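Local coordinates for protein phytase (PDB 3ZHC) that belongs to branch 2 of the histidine phosphatase superfamily, whose members are built round a mixed beta-sheet flanked by helices, at residues I108-D112 with Q113-K117; Y83-L86 with W87-K91; G260-E263 with W264-L268; T305-N308 with R309-I312. The protein carries 2 engineered substitutions. One frame throughout, in Å; residues are numbered along the deposited sequence.

Interaction 1: I108-D112 with Q113-K117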
loop_
_atom_site.group_PDB
_atom_site.type_symbol
_atom_site.label_atom_id
_atom_site.label_comp_id
_atom_site.label_asym_id
_atom_site.label_seq_id
_atom_site.Cartn_x
_atom_site.Cartn_y
_atom_site.Cartn_z
ATOM N N ILE B 108 7.023 24.971 20.734
ATOM C CA ILE B 108 8.336 24.416 21.054
ATOM C C ILE B 108 9.001 23.991 19.755
ATOM O O ILE B 108 8.357 23.383 18.905
ATOM C CB ILE B 108 8.234 23.177 21.944
ATOM C CG1 ILE B 108 7.621 23.531 23.308
ATOM C CG2 ILE B 108 9.619 22.528 22.124
ATOM C CD1 ILE B 108 7.279 22.328 24.136
ATOM N N ALA B 109 10.286 24.309 19.610
ATOM C CA ALA B 109 11.064 23.917 18.448
ATOM C C ALA B 109 12.392 23.315 18.869
ATOM O O ALA B 109 12.974 23.703 19.921
ATOM C CB ALA B 109 11.295 25.124 17.521
ATOM N N ASP B 110 12.884 22.371 18.055
ATOM C CA ASP B 110 14.199 21.811 18.243
ATOM C C ASP B 110 15.217 22.952 17.877
ATOM O O ASP B 110 14.845 23.939 17.244
ATOM C CB ASP B 110 14.361 20.548 17.390
ATOM C CG ASP B 110 15.604 19.735 17.725
ATOM O OD1 ASP B 110 16.372 20.060 18.682
ATOM O OD2 ASP B 110 15.821 18.751 17.017
ATOM N N THR B 111 16.481 22.796 18.280
ATOM C CA THR B 111 17.502 23.878 18.132
ATOM C C THR B 111 17.946 24.198 16.682
ATOM O O THR B 111 18.659 25.183 16.466
ATOM C CB THR B 111 18.741 23.565 18.985
ATOM O OG1 THR B 111 19.275 22.305 18.595
ATOM C CG2 THR B 111 18.358 23.500 20.461
ATOM N N ASP B 112 17.530 23.390 15.704
ATOM C CA ASP B 112 17.911 23.634 14.317
ATOM C C ASP B 112 17.140 24.805 13.752
ATOM O O ASP B 112 16.006 25.091 14.187
ATOM C CB ASP B 112 17.675 22.395 13.451
ATOM C CG ASP B 112 18.519 21.195 13.895
ATOM O OD1 ASP B 112 19.646 21.378 14.413
ATOM O OD2 ASP B 112 18.057 20.079 13.729
ATOM N N GLN B 113 17.766 25.488 12.784
ATOM C CA GLN B 113 17.122 26.547 12.026
ATOM C C GLN B 113 15.832 26.042 11.395
ATOM O O GLN B 113 14.817 26.750 11.424
ATOM C CB GLN B 113 18.091 27.080 10.937
ATOM C CG GLN B 113 17.551 28.206 9.976
ATOM C CD GLN B 113 16.758 27.688 8.753
ATOM O OE1 GLN B 113 16.624 26.500 8.541
ATOM N NE2 GLN B 113 16.240 28.609 7.960
ATOM N N ARG B 114 15.862 24.819 10.834
ATOM C CA ARG B 114 14.674 24.273 10.115
ATOM C C ARG B 114 13.435 24.099 10.980
ATOM O O ARG B 114 12.319 24.389 10.532
ATOM C CB ARG B 114 14.995 22.964 9.370
ATOM C CG ARG B 114 15.384 21.754 10.202
ATOM C CD ARG B 114 15.669 20.564 9.257
ATOM N NE ARG B 114 16.237 19.405 9.957
ATOM C CZ ARG B 114 17.512 18.971 9.883
ATOM N NH1 ARG B 114 18.437 19.567 9.116
ATOM N NH2 ARG B 114 17.865 17.895 10.597
ATOM N N THR B 115 13.634 23.632 12.209
ATOM C CA THR B 115 12.540 23.467 13.158
ATOM C C THR B 115 12.129 24.842 13.734
ATOM O O THR B 115 10.956 25.157 13.780
ATOM C CB THR B 115 12.909 22.483 14.278
ATOM O OG1 THR B 115 14.172 22.820 14.797
ATOM C CG2 THR B 115 12.978 21.042 13.731
ATOM N N ARG B 116 13.114 25.637 14.154
ATOM C CA ARG B 116 12.871 26.993 14.709
ATOM C C ARG B 116 12.083 27.895 13.754
ATOM O O ARG B 116 11.108 28.526 14.172
ATOM C CB ARG B 116 14.193 27.663 15.112
ATOM C CG ARG B 116 14.739 27.193 16.505
ATOM C CD ARG B 116 16.246 27.453 16.678
ATOM N NE ARG B 116 16.516 28.647 15.965
ATOM C CZ ARG B 116 17.440 28.855 15.034
ATOM N NH1 ARG B 116 18.348 27.952 14.656
ATOM N NH2 ARG B 116 17.462 30.035 14.497
ATOM N N LYS B 117 12.506 27.940 12.484
ATOM C CA LYS B 117 11.785 28.705 11.450
ATOM C C LYS B 117 10.449 28.058 11.055
ATOM O O LYS B 117 9.580 28.748 10.520
ATOM C CB LYS B 117 12.633 28.932 10.178
ATOM C CG LYS B 117 13.964 29.672 10.367
ATOM C CD LYS B 117 13.908 30.833 11.346
ATOM C CE LYS B 117 15.232 31.547 11.371
ATOM N NZ LYS B 117 15.479 32.341 10.123
#
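The hydroxyl of Thr115 sits between two backbone carbonyls of the approaching loop, with OG1 2.8 Å from Asp110 O and 3.0 Å from Asp112 O. Its single proton can serve either oxygen. Threonine suits the site because it offers both a hydroxyl for the carbonyls and a methyl, CG2, for Asp110 CB; chi1 (48°) turns OG1 to the loop. Asp112 occupies the N-cap position without a side-chain capping bond; instead its carbonyl opens the helical ladder, taking Arg116 N at 2.9 Å. The Arg116 chain lies over the loop carbonyls. A bend at chi3 (33°) brings NH1 edge-on to Thr111 O at 3.3 Å, a weak bond. Farther out, Asp112 OD2 hangs over one face of the Arg114 guanidinium, 3.8 Å from NH2, a long salt bridge of charge alone; Arg114 NH1 binds Gly67 O instead. Asp110 OD1 accepts the next amide, Thr111 N, at 2.8 Å, while OD2 is held by His324. Small Ala109 lets the helix come close, its CB 3.7 Å from Arg116 CA. The link passes from strand 105-109 into helix 113-126 of a beta-alpha-beta unit, with Ala109 and Thr115 both against Ala322 of strand 318-323.

Interaction 2: Y83-L86 with W87-K91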
loop_
_atom_site.group_PDB
_atom_site.type_symbol
_atom_site.label_atom_id
_atom_site.label_comp_id
_atom_site.label_asym_id
_atom_site.label_seq_id
_atom_site.Cartn_x
_atom_site.Cartn_y
_atom_site.Cartn_z
ATOM N N TYR B 83 -4.808 27.377 7.744
ATOM C CA TYR B 83 -5.890 26.352 7.754
ATOM C C TYR B 83 -6.261 25.964 9.188
ATOM O O TYR B 83 -7.448 25.894 9.520
ATOM C CB TYR B 83 -5.506 25.101 6.940
ATOM C CG TYR B 83 -6.395 23.880 7.184
ATOM C CD1 TYR B 83 -7.635 23.751 6.552
ATOM C CD2 TYR B 83 -5.985 22.845 8.054
ATOM C CE1 TYR B 83 -8.463 22.618 6.778
ATOM C CE2 TYR B 83 -6.806 21.715 8.282
ATOM C CZ TYR B 83 -8.046 21.619 7.635
ATOM O OH TYR B 83 -8.852 20.522 7.849
ATOM N N GLN B 84 -5.242 25.716 10.023
ATOM C CA GLN B 84 -5.475 25.324 11.423
ATOM C C GLN B 84 -6.142 26.444 12.248
ATOM O O GLN B 84 -6.972 26.145 13.110
ATOM C CB GLN B 84 -4.176 24.825 12.105
ATOM C CG GLN B 84 -3.576 23.473 11.537
ATOM C CD GLN B 84 -4.413 22.216 11.838
ATOM O OE1 GLN B 84 -5.638 22.239 11.821
ATOM N NE2 GLN B 84 -3.734 21.117 12.095
ATOM N N ARG B 85 -5.784 27.714 11.979
ATOM C CA ARG B 85 -6.461 28.876 12.610
ATOM C C ARG B 85 -7.971 28.828 12.330
ATOM O O ARG B 85 -8.770 28.909 13.247
ATOM C CB ARG B 85 -5.887 30.204 12.095
ATOM C CG ARG B 85 -6.540 31.500 12.685
ATOM C CD ARG B 85 -6.259 32.731 11.790
ATOM N NE ARG B 85 -7.017 33.908 12.242
ATOM C CZ ARG B 85 -6.672 34.726 13.261
ATOM N NH1 ARG B 85 -5.546 34.523 13.992
ATOM N NH2 ARG B 85 -7.465 35.771 13.568
ATOM N N LEU B 86 -8.324 28.692 11.046
ATOM C CA LEU B 86 -9.735 28.625 10.598
ATOM C C LEU B 86 -10.462 27.414 11.167
ATOM O O LEU B 86 -11.607 27.527 11.613
ATOM C CB LEU B 86 -9.823 28.612 9.061
ATOM C CG LEU B 86 -9.327 29.883 8.342
ATOM C CD1 LEU B 86 -9.043 29.626 6.881
ATOM C CD2 LEU B 86 -10.340 31.057 8.525
ATOM N N TRP B 87 -9.792 26.256 11.157
ATOM C CA TRP B 87 -10.397 25.016 11.653
ATOM C C TRP B 87 -10.576 25.048 13.183
ATOM O O TRP B 87 -11.653 24.728 13.672
ATOM C CB TRP B 87 -9.595 23.780 11.218
ATOM C CG TRP B 87 -10.356 22.540 11.434
ATOM C CD1 TRP B 87 -11.391 22.061 10.658
ATOM C CD2 TRP B 87 -10.181 21.610 12.487
ATOM N NE1 TRP B 87 -11.859 20.887 11.174
ATOM C CE2 TRP B 87 -11.136 20.581 12.300
ATOM C CE3 TRP B 87 -9.308 21.535 13.577
ATOM C CZ2 TRP B 87 -11.240 19.490 13.163
ATOM C CZ3 TRP B 87 -9.408 20.446 14.443
ATOM C CH2 TRP B 87 -10.369 19.438 14.231
ATOM N N PHE B 88 -9.526 25.435 13.918
ATOM C CA PHE B 88 -9.616 25.541 15.402
ATOM C C PHE B 88 -10.629 26.614 15.874
ATOM O O PHE B 88 -11.263 26.455 16.930
ATOM C CB PHE B 88 -8.241 25.813 16.057
ATOM C CG PHE B 88 -7.237 24.658 15.945
ATOM C CD1 PHE B 88 -7.631 23.304 16.079
ATOM C CD2 PHE B 88 -5.880 24.933 15.734
ATOM C CE1 PHE B 88 -6.686 22.261 15.979
ATOM C CE2 PHE B 88 -4.932 23.893 15.637
ATOM C CZ PHE B 88 -5.337 22.556 15.758
ATOM N N THR B 89 -10.767 27.688 15.089
ATOM C CA THR B 89 -11.727 28.765 15.382
ATOM C C THR B 89 -13.174 28.298 15.138
ATOM O O THR B 89 -14.058 28.618 15.931
ATOM C CB THR B 89 -11.394 30.076 14.577
ATOM O OG1 THR B 89 -10.106 30.567 14.974
ATOM C CG2 THR B 89 -12.443 31.167 14.817
ATOM N N SER B 90 -13.402 27.541 14.055
ATOM C CA SER B 90 -14.746 27.016 13.736
ATOM C C SER B 90 -15.265 26.007 14.782
ATOM O O SER B 90 -16.472 25.870 14.950
ATOM C CB SER B 90 -14.774 26.365 12.352
ATOM O OG SER B 90 -14.072 25.140 12.354
ATOM N N LYS B 91 -14.338 25.308 15.455
ATOM C CA LYS B 91 -14.675 24.357 16.529
ATOM C C LYS B 91 -14.675 25.009 17.923
ATOM O O LYS B 91 -14.971 24.337 18.900
ATOM C CB LYS B 91 -13.700 23.159 16.527
ATOM C CG LYS B 91 -13.573 22.408 15.191
ATOM C CD LYS B 91 -14.858 21.797 14.735
ATOM C CE LYS B 91 -14.686 21.120 13.389
ATOM N NZ LYS B 91 -15.993 20.744 12.815
#
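Gln84 lays its side-chain amide over one face of the Phe88 ring, one helical turn on, the two planes only 14° apart. OE1 lies toward the rim, 4.0 Å from Phe88 CZ, and the aliphatic root of the glutamine completes the fit with CB 3.7 Å from Phe88 CE2. A bend at chi2 (-69°) turns the amide across the Phe88 ring, and NE2 points outward to Glu353 OE1. A flat polar group that can lie on an aromatic face and still be hydrogen-bonded suits this buried place. Beside it, Tyr83 and Trp87 point the same way with nearly parallel planes, but they are slid so far apart, 5.8 Å between the tyrosine ring and the five-membered ring, that they barely overlap; Trp87 CB lies over a face of Tyr83, and Tyr83 OH over a face of the indole. This is the packed flank of helix 71-90, which lies on the central mixed sheet: Phe88 rests on Leu30 and Val33 of strand 28-38, Trp87 makes a cation-pi contact with Lys395, and the exposed Lys91 lays CG over a face of the indole. Towards Thr89 and Ser90 the contact opens to solvent and consists of hydroxyls turned onto the backbone. Arg85 O accepts both Thr89 OG1 at 2.7 Å and Thr89 N at 3.0 Å, from opposite faces of its carbonyl plane. Exposed Ser90 turns its hydroxyl back onto the helix, OG donating to Trp87 O at 2.8 Å.

Interaction 3: G260-E263 with W264-L268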
loop_
_atom_site.group_PDB
_atom_site.type_symbol
_atom_site.label_atom_id
_atom_site.label_comp_id
_atom_site.label_asym_id
_atom_site.label_seq_id
_atom_site.Cartn_x
_atom_site.Cartn_y
_atom_site.Cartn_z
ATOM N N GLY B 260 4.540 10.444 -13.190
ATOM C CA GLY B 260 3.337 10.090 -12.392
ATOM C C GLY B 260 3.524 9.516 -10.996
ATOM O O GLY B 260 4.654 9.208 -10.570
ATOM N N GLU B 261 2.391 9.362 -10.291
ATOM C CA GLU B 261 2.363 8.876 -8.885
ATOM C C GLU B 261 2.997 7.506 -8.683
ATOM O O GLU B 261 3.567 7.253 -7.626
ATOM C CB GLU B 261 0.916 8.860 -8.318
ATOM C CG GLU B 261 0.871 8.632 -6.770
ATOM C CD GLU B 261 -0.523 8.722 -6.143
ATOM O OE1 GLU B 261 -1.526 8.918 -6.875
ATOM O OE2 GLU B 261 -0.600 8.589 -4.885
ATOM N N LYS B 262 2.907 6.632 -9.682
ATOM C CA LYS B 262 3.460 5.286 -9.551
ATOM C C LYS B 262 4.966 5.325 -9.332
ATOM O O LYS B 262 5.470 4.702 -8.403
ATOM C CB LYS B 262 3.176 4.420 -10.778
ATOM C CG LYS B 262 3.169 2.938 -10.453
ATOM C CD LYS B 262 3.943 2.088 -11.413
ATOM C CE LYS B 262 5.440 2.140 -11.159
ATOM N NZ LYS B 262 6.135 0.954 -11.775
ATOM N N GLU B 263 5.677 6.060 -10.198
ATOM C CA GLU B 263 7.140 6.192 -10.058
ATOM C C GLU B 263 7.516 6.997 -8.788
ATOM O O GLU B 263 8.526 6.712 -8.170
ATOM C CB GLU B 263 7.781 6.773 -11.325
ATOM C CG GLU B 263 7.804 5.748 -12.522
ATOM C CD GLU B 263 8.541 6.284 -13.758
ATOM O OE1 GLU B 263 8.930 7.495 -13.760
ATOM O OE2 GLU B 263 8.738 5.487 -14.745
ATOM N N TRP B 264 6.694 7.979 -8.415
ATOM C CA TRP B 264 6.902 8.731 -7.159
ATOM C C TRP B 264 6.878 7.830 -5.946
ATOM O O TRP B 264 7.730 7.967 -5.061
ATOM C CB TRP B 264 5.860 9.861 -6.972
ATOM C CG TRP B 264 6.260 11.115 -7.564
ATOM C CD1 TRP B 264 5.715 11.723 -8.657
ATOM C CD2 TRP B 264 7.316 11.962 -7.116
ATOM N NE1 TRP B 264 6.362 12.898 -8.914
ATOM C CE2 TRP B 264 7.353 13.074 -7.987
ATOM C CE3 TRP B 264 8.248 11.890 -6.052
ATOM C CZ2 TRP B 264 8.291 14.125 -7.842
ATOM C CZ3 TRP B 264 9.188 12.940 -5.902
ATOM C CH2 TRP B 264 9.194 14.043 -6.803
ATOM N N ARG B 265 5.908 6.909 -5.905
ATOM C CA ARG B 265 5.777 5.988 -4.776
ATOM C C ARG B 265 6.791 4.852 -4.831
ATOM O O ARG B 265 7.202 4.386 -3.777
ATOM C CB ARG B 265 4.330 5.481 -4.631
ATOM C CG ARG B 265 3.374 6.632 -4.168
ATOM C CD ARG B 265 2.085 6.109 -3.596
ATOM N NE ARG B 265 1.240 7.168 -3.057
ATOM C CZ ARG B 265 1.241 7.623 -1.790
ATOM N NH1 ARG B 265 2.071 7.126 -0.842
ATOM N NH2 ARG B 265 0.392 8.596 -1.464
ATOM N N ASP B 266 7.200 4.407 -6.042
ATOM C CA ASP B 266 8.357 3.475 -6.178
ATOM C C ASP B 266 9.566 4.059 -5.508
ATOM O O ASP B 266 10.254 3.382 -4.753
ATOM C CB ASP B 266 8.764 3.239 -7.652
ATOM C CG ASP B 266 7.901 2.244 -8.373
ATOM O OD1 ASP B 266 6.942 1.688 -7.787
ATOM O OD2 ASP B 266 8.204 2.005 -9.581
ATOM N N LEU B 267 9.831 5.336 -5.805
ATOM C CA LEU B 267 10.992 6.045 -5.251
ATOM C C LEU B 267 10.879 6.215 -3.743
ATOM O O LEU B 267 11.733 5.769 -3.001
ATOM C CB LEU B 267 11.161 7.415 -5.933
ATOM C CG LEU B 267 11.570 7.351 -7.413
ATOM C CD1 LEU B 267 11.385 8.703 -8.092
ATOM C CD2 LEU B 267 12.992 6.861 -7.546
ATOM N N LEU B 268 9.809 6.851 -3.301
ATOM C CA LEU B 268 9.628 7.102 -1.854
ATOM C C LEU B 268 9.348 5.832 -0.989
ATOM O O LEU B 268 9.438 5.919 0.217
ATOM C CB LEU B 268 8.635 8.259 -1.638
ATOM C CG LEU B 268 9.460 9.582 -1.845
ATOM C CD1 LEU B 268 8.747 10.622 -2.616
ATOM C CD2 LEU B 268 9.987 10.104 -0.461
HETATM O O HOH W 1 -2.455 8.475 -3.097
HETATM O O HOH W 2 4.472 2.269 -7.195
#
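Glu261 and Arg265, then Lys262 and Asp266, form two consecutive i to i+4 ion pairs in the opening turns of helix 260-280, on a side that meets the second subunit. The first pair is the better aligned. Both chains are extended and run side by side, and Arg265 NE reaches Glu261 OE2 at 3.0 Å in an almost straight bond (175°), within the guanidinium plane and on the anti side of the carboxylate oxygen. The length of both chains lets them meet across one turn without bending. The second pair is weaker, with Lys262 NZ 3.2 Å from Asp266 OD2. Here the lysine bends at chi2 and chi3 to reach the short aspartate one turn ahead, and both ions have stronger partners on the second subunit: Glu120 for Lys262 and Lys117 for Asp266. This interleaving of charges would be expected to stabilise each of them.

Water adds further bridges. One molecule joins Glu261 OE2 to Arg265 NH2, which also donates to Leu341 O; another gives its protons to Lys262 O and Asp266 OD1, tying backbone to carboxylate.

Among the backbone bonds, Trp264 N donates to Gly260 O at 3.2 Å, and the amides of residues 265 to 268 each bond to the carbonyl four residues earlier. Gly260 has a positive phi (71°), which glycine adopts readily. Nonpolar contacts lie on another side, where buried Leu267 packs on Leu188 and Thr239. The indole of Trp264 stands out from the helix, and its CD1 comes 3.3 Å from Gly260 O.

Interaction 4: T305-N308 with R309-I312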
loop_
_atom_site.group_PDB
_atom_site.type_symbol
_atom_site.label_atom_id
_atom_site.label_comp_id
_atom_site.label_asym_id
_atom_site.label_seq_id
_atom_site.Cartn_x
_atom_site.Cartn_y
_atom_site.Cartn_z
ATOM N N THR B 305 0.193 23.030 35.230
ATOM C CA THR B 305 1.619 22.602 35.364
ATOM C C THR B 305 2.528 23.614 34.698
ATOM O O THR B 305 2.117 24.308 33.770
ATOM C CB THR B 305 1.902 21.190 34.734
ATOM O OG1 THR B 305 0.855 20.277 35.071
ATOM C CG2 THR B 305 3.248 20.613 35.210
ATOM N N THR B 306 3.763 23.699 35.170
ATOM C CA THR B 306 4.746 24.608 34.600
ATOM C C THR B 306 5.840 23.764 33.966
ATOM O O THR B 306 6.564 23.053 34.660
ATOM C CB THR B 306 5.293 25.627 35.659
ATOM O OG1 THR B 306 6.300 26.445 35.061
ATOM C CG2 THR B 306 5.870 24.927 36.906
ATOM N N GLU B 307 5.944 23.831 32.629
ATOM C CA GLU B 307 6.997 23.117 31.890
ATOM C C GLU B 307 8.337 23.736 32.298
ATOM O O GLU B 307 8.590 24.907 32.058
ATOM C CB GLU B 307 6.743 23.147 30.354
ATOM C CG GLU B 307 7.954 22.938 29.450
ATOM C CD GLU B 307 8.790 21.743 29.814
ATOM O OE1 GLU B 307 8.235 20.699 30.214
ATOM O OE2 GLU B 307 10.015 21.846 29.703
ATOM N N ASN B 308 9.176 22.911 32.904
ATOM C CA ASN B 308 10.407 23.359 33.565
ATOM C C ASN B 308 11.559 23.773 32.629
ATOM O O ASN B 308 12.307 24.701 32.959
ATOM C CB ASN B 308 10.900 22.255 34.538
ATOM C CG ASN B 308 9.763 21.707 35.453
ATOM O OD1 ASN B 308 9.070 22.473 36.143
ATOM N ND2 ASN B 308 9.577 20.374 35.442
ATOM N N ARG B 309 11.702 23.095 31.475
ATOM C CA ARG B 309 12.862 23.353 30.534
ATOM C C ARG B 309 12.687 24.529 29.583
ATOM O O ARG B 309 13.681 25.137 29.179
ATOM C CB ARG B 309 13.209 22.099 29.724
ATOM C CG ARG B 309 13.475 20.890 30.586
ATOM C CD ARG B 309 14.107 19.742 29.826
ATOM N NE ARG B 309 13.400 19.448 28.588
ATOM C CZ ARG B 309 13.865 19.609 27.339
ATOM N NH1 ARG B 309 15.105 20.065 27.063
ATOM N NH2 ARG B 309 13.068 19.294 26.338
ATOM N N TYR B 310 11.433 24.832 29.222
ATOM C CA TYR B 310 11.091 25.968 28.339
ATOM C C TYR B 310 10.375 27.126 29.077
ATOM O O TYR B 310 10.430 28.257 28.619
ATOM C CB TYR B 310 10.218 25.489 27.158
ATOM C CG TYR B 310 10.807 24.304 26.411
ATOM C CD1 TYR B 310 11.836 24.474 25.484
ATOM C CD2 TYR B 310 10.336 23.005 26.640
ATOM C CE1 TYR B 310 12.391 23.356 24.787
ATOM C CE2 TYR B 310 10.876 21.891 25.959
ATOM C CZ TYR B 310 11.895 22.073 25.041
ATOM O OH TYR B 310 12.400 20.995 24.395
ATOM N N GLY B 311 9.716 26.839 30.206
ATOM C CA GLY B 311 8.966 27.860 30.962
ATOM C C GLY B 311 7.593 28.127 30.352
ATOM O O GLY B 311 7.178 29.284 30.237
ATOM N N ILE B 312 6.900 27.053 29.958
ATOM C CA ILE B 312 5.560 27.132 29.386
ATOM C C ILE B 312 4.574 26.750 30.469
ATOM O O ILE B 312 4.747 25.736 31.128
ATOM C CB ILE B 312 5.397 26.200 28.138
ATOM C CG1 ILE B 312 6.304 26.677 26.994
ATOM C CG2 ILE B 312 3.945 26.146 27.669
ATOM C CD1 ILE B 312 6.311 25.770 25.794
#
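Glu307 faces two residues at once, Gly311 and Ile312, and its carboxylate reaches forward to the amides of the turn between the strands. The doubled partnership is a G1 beta bulge. Glu307 O accepts Gly311 N at 2.9 Å and, weakly, Ile312 N at 3.4 Å, while Glu307 N donates to Ile312 O at 2.7 Å, nearly along the C=O axis. Gly311 has positive phi and psi (80° and 43°), a left-handed conformation that glycine enters easily, and this lets the chain swing back towards the first strand.

The side chain of Glu307 reinforces the turn. With CG anti to the backbone N and a bend at chi2 (50°), OE2 reaches the turn amides and accepts Arg309 N at 2.7 Å, the N-H coming from above the carboxylate plane, and Tyr310 N at 3.3 Å in a weak bond. An acid of this length can accept from the amides two and three residues ahead. The contact belongs to a small two-stranded antiparallel hairpin, 305-307 with 312-314, at the surface of the molecule. On the face shared with Glu307, whose CB is 4.0 Å from Ile312 CB, the isoleucine is buried against Ala106, Ile108 and His135.

Tyr310 turns a ring edge to the glutamate, Glu307 CG lying in the ring plane 3.7 Å from CD2. Arg309 NE remains 4.3 Å from Glu307 OE2, near enough only for attraction between charges. The polar ends of Arg309 and Tyr310 go to Asp144, which forms a salt bridge with Arg309 NH2 and accepts a hydrogen bond from Tyr310 OH.

In the fold
All four contacts are local, yet their surroundings differ. Interactions 1, 2 and 3 are all partly buried; 1 contains a strand of the mixed sheet, where it hands over to a helix, and 2 lies on that sheet along a helix; the nearest atoms of these two are about 13 Å apart. Interaction 4 is a surface hairpin, but it touches interaction 1: Ile108 CG1 lies 3.6 Å from Ile312 CD1. Interaction 3 stands on the opposite side of the chain's centre from both and meets the second subunit. The chemistry follows: a hydroxyl shared between loop carbonyls in 1, aromatic and amide faces in 2, paired charges in 3, a carboxylate bound to turn amides in 4.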